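Local coordinates for phenylacetic acid degradation protein PaaI (Thermus thermophilus HB8, PDB 1WLV) that probably hydrolyses acyl-CoA thioesters as a hotdog-fold thioesterase of the PaaI family, and binds coenzyme A, at the interface of chains A and B. Numbering follows the deposited sequence. Chains: chain A/B, phenylacetic acid degradation protein PaaI.

Contact 1: the interface of chains A and B. Residues chain A 9, 29-32, 39, 41-42; chain B 3-5, 8.
The N-terminal helix 4-8 of chain B, with B:Asp3 just ahead of it, docks against the 3-10 helix 29-31, the loop residues A:Leu32 and A:His39, and the first turn of helix 40-55 of chain A. Both chains belong to the hotdog-fold PaaI thioesterase family, in which the long helix 40-55 is the one the sheet wraps around. B:Phe5 is the plug of this patch, burying 97 Å² against chain A. Its CG lies anti to the backbone N (chi1 -164°), which sends the ring away from its own helix and in among A:Leu9, A:His31, A:His39 and A:Phe42. The ring meets A:His39 edge to face: CD2 of B:Phe5 sits over the imidazole, displaced toward the rim, 3.4 Å from CG of A:His39. On the opposite edge of the phenyl, CE1 touches the methyl CD2 of A:Leu9 at 3.8 Å, the two side chains crossing at about a right angle. CB of A:Phe42 lies above one phenyl face, near the rim, while CE2 approaches the backbone N of A:Phe42 at 3.7 Å. The carbonyl O of A:Asp30 lies in the phenyl plane beside CD1. Behind the phenyl ring, the backbone N of B:Phe5 donates to O of A:Leu32 at 3.1 Å, tying the start of helix 4-8 to the neighbouring chain. B:Pro4 packs on the same carbonyl, its CD 3.3 Å from O of A:Leu32, and its CB also borders O of A:Ala29. A:His39 is oriented from within its own chain: ND1 accepts from N of A:Gly41 at 2.7 Å, with the donor 12° out of the imidazole plane, which helps set the turn of the ring and so the face presented to B:Phe5. OD2 of B:Asp3 lies in plane at the ring's edge, 3.9 Å from CD2 of A:His39, the carboxylate turned 83° to the ring.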
ATOM      1  N   LEU A   9      18.066 -13.786 -10.967  1.00 15.74           N
ATOM      2  CA  LEU A   9      16.947 -13.454 -11.844  1.00 17.31           C
ATOM      3  C   LEU A   9      17.410 -12.836 -13.160  1.00 17.23           C
ATOM      4  O   LEU A   9      16.589 -12.500 -14.014  1.00 17.89           O
ATOM      5  CB  LEU A   9      15.983 -12.488 -11.150  1.00 17.93           C
ATOM      6  CG  LEU A   9      15.357 -12.932  -9.824  1.00 21.19           C
ATOM      7  CD1 LEU A   9      14.350 -11.887  -9.364  1.00 20.60           C
ATOM      8  CD2 LEU A   9      14.691 -14.272  -9.981  1.00 22.26           C
ATOM      9  N   ALA A  29      11.723 -18.056 -19.200  1.00 16.32           N
ATOM     10  CA  ALA A  29      10.817 -19.178 -18.997  1.00 16.94           C
ATOM     11  C   ALA A  29      10.641 -19.499 -17.511  1.00 15.55           C
ATOM     12  O   ALA A  29       9.562 -19.903 -17.082  1.00 15.46           O
ATOM     13  CB  ALA A  29      11.346 -20.409 -19.740  1.00 16.84           C
ATOM     14  N   ASP A  30      11.703 -19.317 -16.730  1.00 16.47           N
ATOM     15  CA  ASP A  30      11.649 -19.618 -15.301  1.00 18.53           C
ATOM     16  C   ASP A  30      11.018 -18.519 -14.444  1.00 17.57           C
ATOM     17  O   ASP A  30      10.978 -18.628 -13.217  1.00 18.05           O
ATOM     18  CB  ASP A  30      13.057 -19.949 -14.779  1.00 18.43           C
ATOM     19  CG  ASP A  30      14.021 -18.780 -14.887  1.00 21.99           C
ATOM     20  OD1 ASP A  30      14.152 -18.197 -15.981  1.00 22.06           O
ATOM     21  OD2 ASP A  30      14.665 -18.449 -13.872  1.00 24.65           O
ATOM     22  N   HIS A  31      10.506 -17.474 -15.087  1.00 17.55           N
ATOM     23  CA  HIS A  31       9.885 -16.358 -14.371  1.00 17.92           C
ATOM     24  C   HIS A  31       8.370 -16.351 -14.542  1.00 20.53           C
ATOM     25  O   HIS A  31       7.677 -15.490 -14.000  1.00 20.16           O
ATOM     26  CB  HIS A  31      10.432 -15.028 -14.896  1.00 15.84           C
ATOM     27  CG  HIS A  31      11.901 -14.847 -14.682  1.00 17.23           C
ATOM     28  ND1 HIS A  31      12.700 -14.150 -15.563  1.00 16.60           N
ATOM     29  CD2 HIS A  31      12.713 -15.252 -13.676  1.00 15.92           C
ATOM     30  CE1 HIS A  31      13.942 -14.136 -15.111  1.00 17.11           C
ATOM     31  NE2 HIS A  31      13.977 -14.796 -13.968  1.00 16.22           N
ATOM     32  N   LEU A  32       7.862 -17.314 -15.301  1.00 18.91           N
ATOM     33  CA  LEU A  32       6.439 -17.392 -15.581  1.00 20.15           C
ATOM     34  C   LEU A  32       5.621 -18.088 -14.509  1.00 20.75           C
ATOM     35  O   LEU A  32       6.144 -18.868 -13.714  1.00 20.98           O
ATOM     36  CB  LEU A  32       6.216 -18.116 -16.912  1.00 18.84           C
ATOM     37  CG  LEU A  32       7.032 -17.603 -18.104  1.00 19.85           C
ATOM     38  CD1 LEU A  32       6.717 -18.435 -19.339  1.00 19.38           C
ATOM     39  CD2 LEU A  32       6.721 -16.131 -18.347  1.00 17.69           C
ATOM     40  N   HIS A  39       5.418 -13.858 -13.527  1.00 19.26           N
ATOM     41  CA  HIS A  39       4.945 -14.021 -12.160  1.00 19.69           C
ATOM     42  C   HIS A  39       5.029 -12.672 -11.443  1.00 18.59           C
ATOM     43  O   HIS A  39       5.994 -11.927 -11.625  1.00 17.65           O
ATOM     44  CB  HIS A  39       5.819 -15.068 -11.464  1.00 19.56           C
ATOM     45  CG  HIS A  39       5.355 -15.451 -10.096  1.00 21.80           C
ATOM     46  ND1 HIS A  39       5.479 -14.617  -9.004  1.00 21.00           N
ATOM     47  CD2 HIS A  39       4.822 -16.605  -9.629  1.00 21.58           C
ATOM     48  CE1 HIS A  39       5.047 -15.243  -7.923  1.00 21.39           C
ATOM     49  NE2 HIS A  39       4.644 -16.451  -8.275  1.00 23.55           N
ATOM     50  N   GLY A  41       5.838 -11.939  -8.602  1.00 15.37           N
ATOM     51  CA  GLY A  41       7.039 -11.824  -7.796  1.00 15.04           C
ATOM     52  C   GLY A  41       8.262 -11.388  -8.583  1.00 15.96           C
ATOM     53  O   GLY A  41       9.180 -10.775  -8.029  1.00 14.87           O
ATOM     54  N   PHE A  42       8.294 -11.701  -9.874  1.00 14.89           N
ATOM     55  CA  PHE A  42       9.437 -11.310 -10.694  1.00 15.78           C
ATOM     56  C   PHE A  42       9.431  -9.805 -10.950  1.00 13.70           C
ATOM     57  O   PHE A  42      10.449  -9.134 -10.793  1.00 14.27           O
ATOM     58  CB  PHE A  42       9.430 -12.049 -12.037  1.00 16.65           C
ATOM     59  CG  PHE A  42      10.475 -11.549 -12.995  1.00 16.02           C
ATOM     60  CD1 PHE A  42      11.817 -11.845 -12.792  1.00 16.89           C
ATOM     61  CD2 PHE A  42      10.121 -10.731 -14.061  1.00 14.53           C
ATOM     62  CE1 PHE A  42      12.797 -11.328 -13.639  1.00 15.18           C
ATOM     63  CE2 PHE A  42      11.095 -10.208 -14.915  1.00 15.26           C
ATOM     64  CZ  PHE A  42      12.433 -10.507 -14.701  1.00 15.09           C
TER
ATOM     65  N   ASP B   3       4.257 -24.394 -11.508  1.00 26.58           N
ATOM     66  CA  ASP B   3       4.599 -22.945 -11.619  1.00 24.12           C
ATOM     67  C   ASP B   3       6.112 -22.806 -11.777  1.00 21.96           C
ATOM     68  O   ASP B   3       6.867 -23.064 -10.844  1.00 20.01           O
ATOM     69  CB  ASP B   3       4.127 -22.206 -10.365  1.00 26.14           C
ATOM     70  CG  ASP B   3       4.246 -20.705 -10.494  1.00 26.40           C
ATOM     71  OD1 ASP B   3       5.384 -20.195 -10.526  1.00 26.07           O
ATOM     72  OD2 ASP B   3       3.196 -20.031 -10.566  1.00 28.41           O
ATOM     73  N   PRO B   4       6.572 -22.396 -12.970  1.00 20.44           N
ATOM     74  CA  PRO B   4       8.007 -22.237 -13.234  1.00 18.77           C
ATOM     75  C   PRO B   4       8.774 -21.387 -12.219  1.00 17.83           C
ATOM     76  O   PRO B   4       9.835 -21.789 -11.746  1.00 17.48           O
ATOM     77  CB  PRO B   4       8.032 -21.630 -14.637  1.00 19.57           C
ATOM     78  CG  PRO B   4       6.821 -22.243 -15.276  1.00 19.90           C
ATOM     79  CD  PRO B   4       5.784 -22.097 -14.179  1.00 19.60           C
ATOM     80  N   PHE B   5       8.247 -20.217 -11.880  1.00 17.52           N
ATOM     81  CA  PHE B   5       8.941 -19.350 -10.931  1.00 16.44           C
ATOM     82  C   PHE B   5       9.006 -19.981  -9.537  1.00 16.36           C
ATOM     83  O   PHE B   5      10.036 -19.910  -8.861  1.00 14.35           O
ATOM     84  CB  PHE B   5       8.265 -17.977 -10.881  1.00 18.02           C
ATOM     85  CG  PHE B   5       9.115 -16.905 -10.248  1.00 17.91           C
ATOM     86  CD1 PHE B   5      10.446 -16.742 -10.625  1.00 19.40           C
ATOM     87  CD2 PHE B   5       8.575 -16.040  -9.300  1.00 18.98           C
ATOM     88  CE1 PHE B   5      11.232 -15.728 -10.066  1.00 18.95           C
ATOM     89  CE2 PHE B   5       9.349 -15.023  -8.735  1.00 16.47           C
ATOM     90  CZ  PHE B   5      10.681 -14.866  -9.119  1.00 19.57           C
ATOM     91  N   ALA B   8      11.657 -22.567  -9.593  1.00 17.89           N
ATOM     92  CA  ALA B   8      12.976 -21.946  -9.658  1.00 18.47           C
ATOM     93  C   ALA B   8      13.412 -21.456  -8.280  1.00 19.12           C
ATOM     94  O   ALA B   8      14.587 -21.543  -7.927  1.00 18.78           O
ATOM     95  CB  ALA B   8      12.960 -20.790 -10.644  1.00 17.81           C
TER

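Contact 2: the interface of chains A and B. Residues chain A 52, 56, 61-62; chain B 34-35.
This is a small, largely polar patch of the two-fold interface between identical chains, where a loop of chain B is pinned to the start of strand 61-70 of chain A and probably helps hold the hotdog-fold pair in register. B:Leu34 and B:His35 approach the end of helix 40-55, the 3-10 helix 56-58 and the first residues of that strand. The contact rests on the imidazole of B:His35, whose NE2 donates to the backbone O of A:Ala61 at 3.1 Å. The acceptor is tilted 17° from the ring plane. With CG of B:His35 anti to its carbonyl carbon (chi1 -69°), the ring points its NE2 end across the interface, where it meets the amide of A:Asn56 tip to tip, the two planes 58° apart. OD1 of A:Asn56 also lies 3.1 Å from NE2 of B:His35, but it is less well aligned with the N-H than O of A:Ala61 and takes at most a weaker share of it. That amide is fixed by its own chain: ND2 donates to O of A:Ala52 at 2.8 Å, close to the amide plane, and OD1 accepts from N of A:Ala61 at 3.1 Å. These bonds join the last turn of helix 40-55 to the strand and define which end of the amide faces B:His35. B:Leu34 backs the histidine, its CG lying over the centre of the imidazole, 4.2 Å above the plane, which should restrict rotation of the ring. Its methyls reach toward A:Ala52 and A:Asn56, CD2 standing 4.5 Å from CB of A:Ala52, a loose apolar border beside the polar cluster. On the far side, CG1 of A:Val62 lies 4.4 Å from CD2 of B:His35. The carbonyl O of A:Ala61 takes two donors, B:His35 NE2 and A:Asn56 ND2, which come in from opposite faces of its plane, ND2 at 3.2 Å.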
ATOM      1  N   ALA A  52      16.113  -0.837  -3.872  1.00 15.11           N
ATOM      2  CA  ALA A  52      17.187  -1.142  -2.932  1.00 15.08           C
ATOM      3  C   ALA A  52      18.464  -0.367  -3.265  1.00 16.25           C
ATOM      4  O   ALA A  52      19.100   0.215  -2.384  1.00 16.19           O
ATOM      5  CB  ALA A  52      17.470  -2.635  -2.943  1.00 16.93           C
ATOM      6  N   ASN A  56      20.035   2.844  -1.113  1.00 17.44           N
ATOM      7  CA  ASN A  56      21.308   2.656  -0.434  1.00 18.88           C
ATOM      8  C   ASN A  56      22.432   3.589  -0.877  1.00 19.65           C
ATOM      9  O   ASN A  56      23.535   3.538  -0.332  1.00 20.40           O
ATOM     10  CB  ASN A  56      21.721   1.187  -0.513  1.00 20.74           C
ATOM     11  CG  ASN A  56      21.056   0.344   0.575  1.00 23.34           C
ATOM     12  OD1 ASN A  56      21.625   0.130   1.649  1.00 23.41           O
ATOM     13  ND2 ASN A  56      19.833  -0.110   0.310  1.00 24.41           N
ATOM     14  N   ALA A  61      20.178   1.111   4.246  1.00 19.73           N
ATOM     15  CA  ALA A  61      18.723   1.151   4.330  1.00 19.88           C
ATOM     16  C   ALA A  61      18.102  -0.204   3.996  1.00 19.46           C
ATOM     17  O   ALA A  61      18.645  -0.965   3.193  1.00 19.74           O
ATOM     18  CB  ALA A  61      18.180   2.221   3.385  1.00 19.25           C
ATOM     19  N   VAL A  62      16.963  -0.500   4.618  1.00 19.65           N
ATOM     20  CA  VAL A  62      16.258  -1.754   4.362  1.00 19.54           C
ATOM     21  C   VAL A  62      14.797  -1.470   4.014  1.00 19.47           C
ATOM     22  O   VAL A  62      14.232  -0.471   4.453  1.00 19.22           O
ATOM     23  CB  VAL A  62      16.310  -2.697   5.589  1.00 19.61           C
ATOM     24  CG1 VAL A  62      17.761  -3.063   5.904  1.00 21.07           C
ATOM     25  CG2 VAL A  62      15.653  -2.030   6.786  1.00 17.25           C
TER
ATOM     26  N   LEU B  34      22.009  -7.439  -1.449  1.00 21.95           N
ATOM     27  CA  LEU B  34      23.318  -6.810  -1.293  1.00 25.78           C
ATOM     28  C   LEU B  34      23.788  -6.756   0.159  1.00 25.48           C
ATOM     29  O   LEU B  34      24.982  -6.602   0.415  1.00 26.18           O
ATOM     30  CB  LEU B  34      23.309  -5.391  -1.876  1.00 26.07           C
ATOM     31  CG  LEU B  34      22.591  -4.289  -1.096  1.00 30.34           C
ATOM     32  CD1 LEU B  34      22.919  -2.941  -1.726  1.00 32.39           C
ATOM     33  CD2 LEU B  34      21.087  -4.530  -1.089  1.00 30.88           C
ATOM     34  N   HIS B  35      22.859  -6.880   1.102  1.00 23.90           N
ATOM     35  CA  HIS B  35      23.205  -6.851   2.524  1.00 25.64           C
ATOM     36  C   HIS B  35      23.497  -8.231   3.095  1.00 23.99           C
ATOM     37  O   HIS B  35      23.907  -8.356   4.247  1.00 24.45           O
ATOM     38  CB  HIS B  35      22.078  -6.233   3.351  1.00 28.21           C
ATOM     39  CG  HIS B  35      21.892  -4.767   3.125  1.00 32.44           C
ATOM     40  ND1 HIS B  35      22.937  -3.868   3.168  1.00 33.82           N
ATOM     41  CD2 HIS B  35      20.775  -4.036   2.894  1.00 33.65           C
ATOM     42  CE1 HIS B  35      22.471  -2.646   2.973  1.00 35.36           C
ATOM     43  NE2 HIS B  35      21.163  -2.721   2.806  1.00 34.87           N
TER

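About 23 Å separates the centres of contact 1 and contact 2. Helix 40-55 of chain A runs between them, supplying its first turn to contact 1 and its last turn to contact 2. The segment from 29 to 39 also serves both, from chain A in contact 1, through A:Ala29 to A:Leu32 and A:His39, and from chain B in contact 2, through B:Leu34 and B:His35. Two-fold symmetry repeats each contact with the chains exchanged, so this segment of either chain engages its partner at two separated places, which probably steadies the pair's relative orientation within the deposited four-chain assembly.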